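Local structure of ulvan Lyase-PL25 (Pseudoalteromonas sp. PLSV, 5UAM) at residues Glu401-Leu406 against Gly445-Val450. The protein cleaves ulvan, the sulfated cell-wall polysaccharide of green seaweeds, as a polysaccharide lyase of family PL25. Sequence-based numbering, arbitrary orientation.
Sequences EDKTVL and GEEGAV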
ATOM      1  N   GLU A 401       9.890 -13.573  17.500  1.00 20.65           N
ATOM      2  CA  GLU A 401       8.470 -13.782  17.252  1.00 19.50           C
ATOM      3  C   GLU A 401       7.712 -13.851  18.576  1.00 21.29           C
ATOM      4  O   GLU A 401       8.154 -14.507  19.528  1.00 25.10           O
ATOM      5  CB  GLU A 401       8.267 -15.070  16.453  1.00 21.43           C
ATOM      6  CG  GLU A 401       6.847 -15.259  15.926  1.00 22.64           C
ATOM      7  CD  GLU A 401       6.708 -16.470  15.022  1.00 25.39           C
ATOM      8  OE1 GLU A 401       7.365 -17.494  15.299  1.00 28.20           O
ATOM      9  OE2 GLU A 401       5.924 -16.409  14.045  1.00 21.99           O
ATOM     10  N   ASP A 402       6.584 -13.154  18.638  1.00 21.77           N
ATOM     11  CA  ASP A 402       5.671 -13.199  19.775  1.00 24.06           C
ATOM     12  C   ASP A 402       4.370 -13.869  19.323  1.00 25.26           C
ATOM     13  O   ASP A 402       4.437 -14.981  18.791  1.00 32.09           O
ATOM     14  CB  ASP A 402       5.532 -11.803  20.381  1.00 28.85           C
ATOM     15  CG  ASP A 402       4.824 -11.823  21.727  1.00 43.94           C
ATOM     16  OD1 ASP A 402       4.726 -12.913  22.330  1.00 56.43           O
ATOM     17  OD2 ASP A 402       4.360 -10.755  22.180  1.00 55.69           O
ATOM     18  N   LYS A 403       3.207 -13.265  19.513  1.00 24.19           N
ATOM     19  CA  LYS A 403       1.956 -13.975  19.303  1.00 25.77           C
ATOM     20  C   LYS A 403       1.656 -14.150  17.817  1.00 20.24           C
ATOM     21  O   LYS A 403       1.886 -13.251  17.001  1.00 19.09           O
ATOM     22  CB  LYS A 403       0.797 -13.228  19.970  1.00 29.55           C
ATOM     23  CG  LYS A 403       0.910 -13.084  21.483  1.00 44.64           C
ATOM     24  CD  LYS A 403      -0.464 -12.833  22.109  1.00 53.23           C
ATOM     25  CE  LYS A 403      -0.385 -12.545  23.607  1.00 55.68           C
ATOM     26  NZ  LYS A 403      -0.412 -11.079  23.894  1.00 60.19           N
ATOM     27  N   THR A 404       1.119 -15.314  17.474  1.00 19.74           N
ATOM     28  CA  THR A 404       0.497 -15.535  16.178  1.00 19.85           C
ATOM     29  C   THR A 404      -0.970 -15.118  16.254  1.00 20.07           C
ATOM     30  O   THR A 404      -1.700 -15.555  17.142  1.00 23.84           O
ATOM     31  CB  THR A 404       0.609 -17.009  15.769  1.00 23.02           C
ATOM     32  OG1 THR A 404       1.991 -17.341  15.537  1.00 24.51           O
ATOM     33  CG2 THR A 404      -0.183 -17.288  14.497  1.00 23.86           C
ATOM     34  N   VAL A 405      -1.392 -14.275  15.308  1.00 17.84           N
ATOM     35  CA  VAL A 405      -2.737 -13.723  15.291  0.50 18.24           C
ATOM     36  C   VAL A 405      -3.647 -14.514  14.353  1.00 15.97           C
ATOM     37  O   VAL A 405      -4.864 -14.565  14.546  1.00 19.81           O
ATOM     38  CB  VAL A 405      -2.639 -12.248  14.853  0.50 26.31           C
ATOM     39  CG1 VAL A 405      -3.988 -11.623  14.723  0.50 28.04           C
ATOM     40  CG2 VAL A 405      -1.783 -11.460  15.847  0.50 31.49           C
ATOM     41  N   LEU A 406      -3.071 -15.110  13.316  1.00 16.78           N
ATOM     42  CA  LEU A 406      -3.853 -15.907  12.381  1.00 16.72           C
ATOM     43  C   LEU A 406      -2.926 -16.896  11.698  1.00 14.57           C
ATOM     44  O   LEU A 406      -1.803 -16.544  11.334  1.00 16.15           O
ATOM     45  CB  LEU A 406      -4.538 -15.011  11.324  1.00 16.70           C
ATOM     46  CG  LEU A 406      -5.722 -15.631  10.600  1.00 17.33           C
ATOM     47  CD1 LEU A 406      -6.888 -15.820  11.528  1.00 19.63           C
ATOM     48  CD2 LEU A 406      -6.122 -14.757   9.425  1.00 18.91           C
ATOM     49  N   GLY A 445      -6.577  -8.226  15.307  1.00 19.03           N
ATOM     50  CA  GLY A 445      -5.962  -7.340  16.283  1.00 20.23           C
ATOM     51  C   GLY A 445      -4.757  -7.926  16.987  1.00 31.10           C
ATOM     52  O   GLY A 445      -3.941  -8.646  16.392  1.00 31.02           O
ATOM     53  N   GLU A 446      -4.606  -7.603  18.272  1.00 23.31           N
ATOM     54  CA  GLU A 446      -3.433  -8.057  19.008  1.00 24.44           C
ATOM     55  C   GLU A 446      -3.393  -9.565  19.134  1.00 33.16           C
ATOM     56  O   GLU A 446      -2.304 -10.156  19.210  1.00 31.69           O
ATOM     57  CB  GLU A 446      -3.430  -7.464  20.421  1.00 29.76           C
ATOM     58  CG  GLU A 446      -2.968  -6.037  20.495  1.00 29.99           C
ATOM     59  CD  GLU A 446      -1.494  -5.874  20.151  1.00 26.68           C
ATOM     60  OE1 GLU A 446      -0.707  -6.818  20.373  1.00 34.90           O
ATOM     61  OE2 GLU A 446      -1.126  -4.784  19.673  1.00 28.33           O
ATOM     62  N   GLU A 447      -4.555 -10.197  19.221  1.00 25.66           N
ATOM     63  CA  GLU A 447      -4.641 -11.606  19.580  1.00 26.82           C
ATOM     64  C   GLU A 447      -5.244 -12.465  18.488  1.00 24.25           C
ATOM     65  O   GLU A 447      -4.874 -13.641  18.370  1.00 31.01           O
ATOM     66  CB  GLU A 447      -5.510 -11.795  20.839  1.00 35.48           C
ATOM     67  CG  GLU A 447      -5.216 -10.844  21.993  1.00 46.09           C
ATOM     68  CD  GLU A 447      -3.937 -11.180  22.723  1.00 51.93           C
ATOM     69  OE1 GLU A 447      -3.333 -10.256  23.312  1.00 61.11           O
ATOM     70  OE2 GLU A 447      -3.536 -12.363  22.716  1.00 57.87           O
ATOM     71  N   GLY A 448      -6.175 -11.927  17.714  1.00 20.49           N
ATOM     72  CA  GLY A 448      -6.825 -12.723  16.698  1.00 18.84           C
ATOM     73  C   GLY A 448      -7.897 -11.944  15.978  1.00 16.96           C
ATOM     74  O   GLY A 448      -7.911 -10.712  15.966  1.00 17.41           O
ATOM     75  N   ALA A 449      -8.798 -12.685  15.352  1.00 16.70           N
ATOM     76  CA  ALA A 449      -9.772 -12.103  14.453  1.00 16.12           C
ATOM     77  C   ALA A 449     -10.965 -11.547  15.211  1.00 14.61           C
ATOM     78  O   ALA A 449     -11.374 -12.062  16.262  1.00 18.84           O
ATOM     79  CB  ALA A 449     -10.258 -13.174  13.472  1.00 20.27           C
ATOM     80  N   VAL A 450     -11.538 -10.490  14.635  1.00 15.44           N
ATOM     81  CA  VAL A 450     -12.823  -9.951  15.068  1.00 16.51           C
ATOM     82  C   VAL A 450     -13.895 -10.807  14.407  1.00 14.80           C
ATOM     83  O   VAL A 450     -14.077 -10.748  13.191  1.00 16.51           O
ATOM     84  CB  VAL A 450     -12.977  -8.488  14.650  1.00 16.00           C
ATOM     85  CG1 VAL A 450     -14.342  -7.956  15.084  1.00 19.21           C
ATOM     86  CG2 VAL A 450     -11.869  -7.632  15.218  1.00 17.17           C
TER
HETATM   87  O   HOH W   1      -2.698 -14.768  19.840  1.00 42.07           O
HETATM   88  O   HOH W   2      -7.697 -15.386  15.054  1.00 33.86           O
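V405 and G448 bring the two backbones together, their CA atoms 4.4 Å apart, with a CA-H...O contact from G448 CA to V405 O (3.4 Å, 154° at the hydrogen). Two waters bridge the main chains, one at T404 O and one at V405 O. The first donates to both T404 O and E447 O. The other donates to V405 O and accepts from A449 N. The V405 methyls lie against the backbone of the 445-448 turn, where G445 N donates a hydrogen bond to G448 O. In this conformer, one of two deposited, CG1 is anti to the backbone N (chi1 176°). It lies 3.4 Å from G445 O and also touches G448 CA. CG2 rests 3.6 Å from E446 O. V405 and L406 form a classic beta bulge opposite L387. Strand 400-408 is an outermost strand of one four-stranded blade of the beta-propeller, and 445-450 is the loop leaving strand 439-444 of another blade. K403 and E447, both exposed, form a salt bridge. K403 NZ meets E447 OE1 on its syn side at 3.1 Å, 17° out of the carboxylate plane. E447 OE2 lies against the lysine chain, 3.2 Å from K403 CD. E446 OE1 forms a salt bridge with R374, and E446 OE2 accepts a hydrogen bond from Q427.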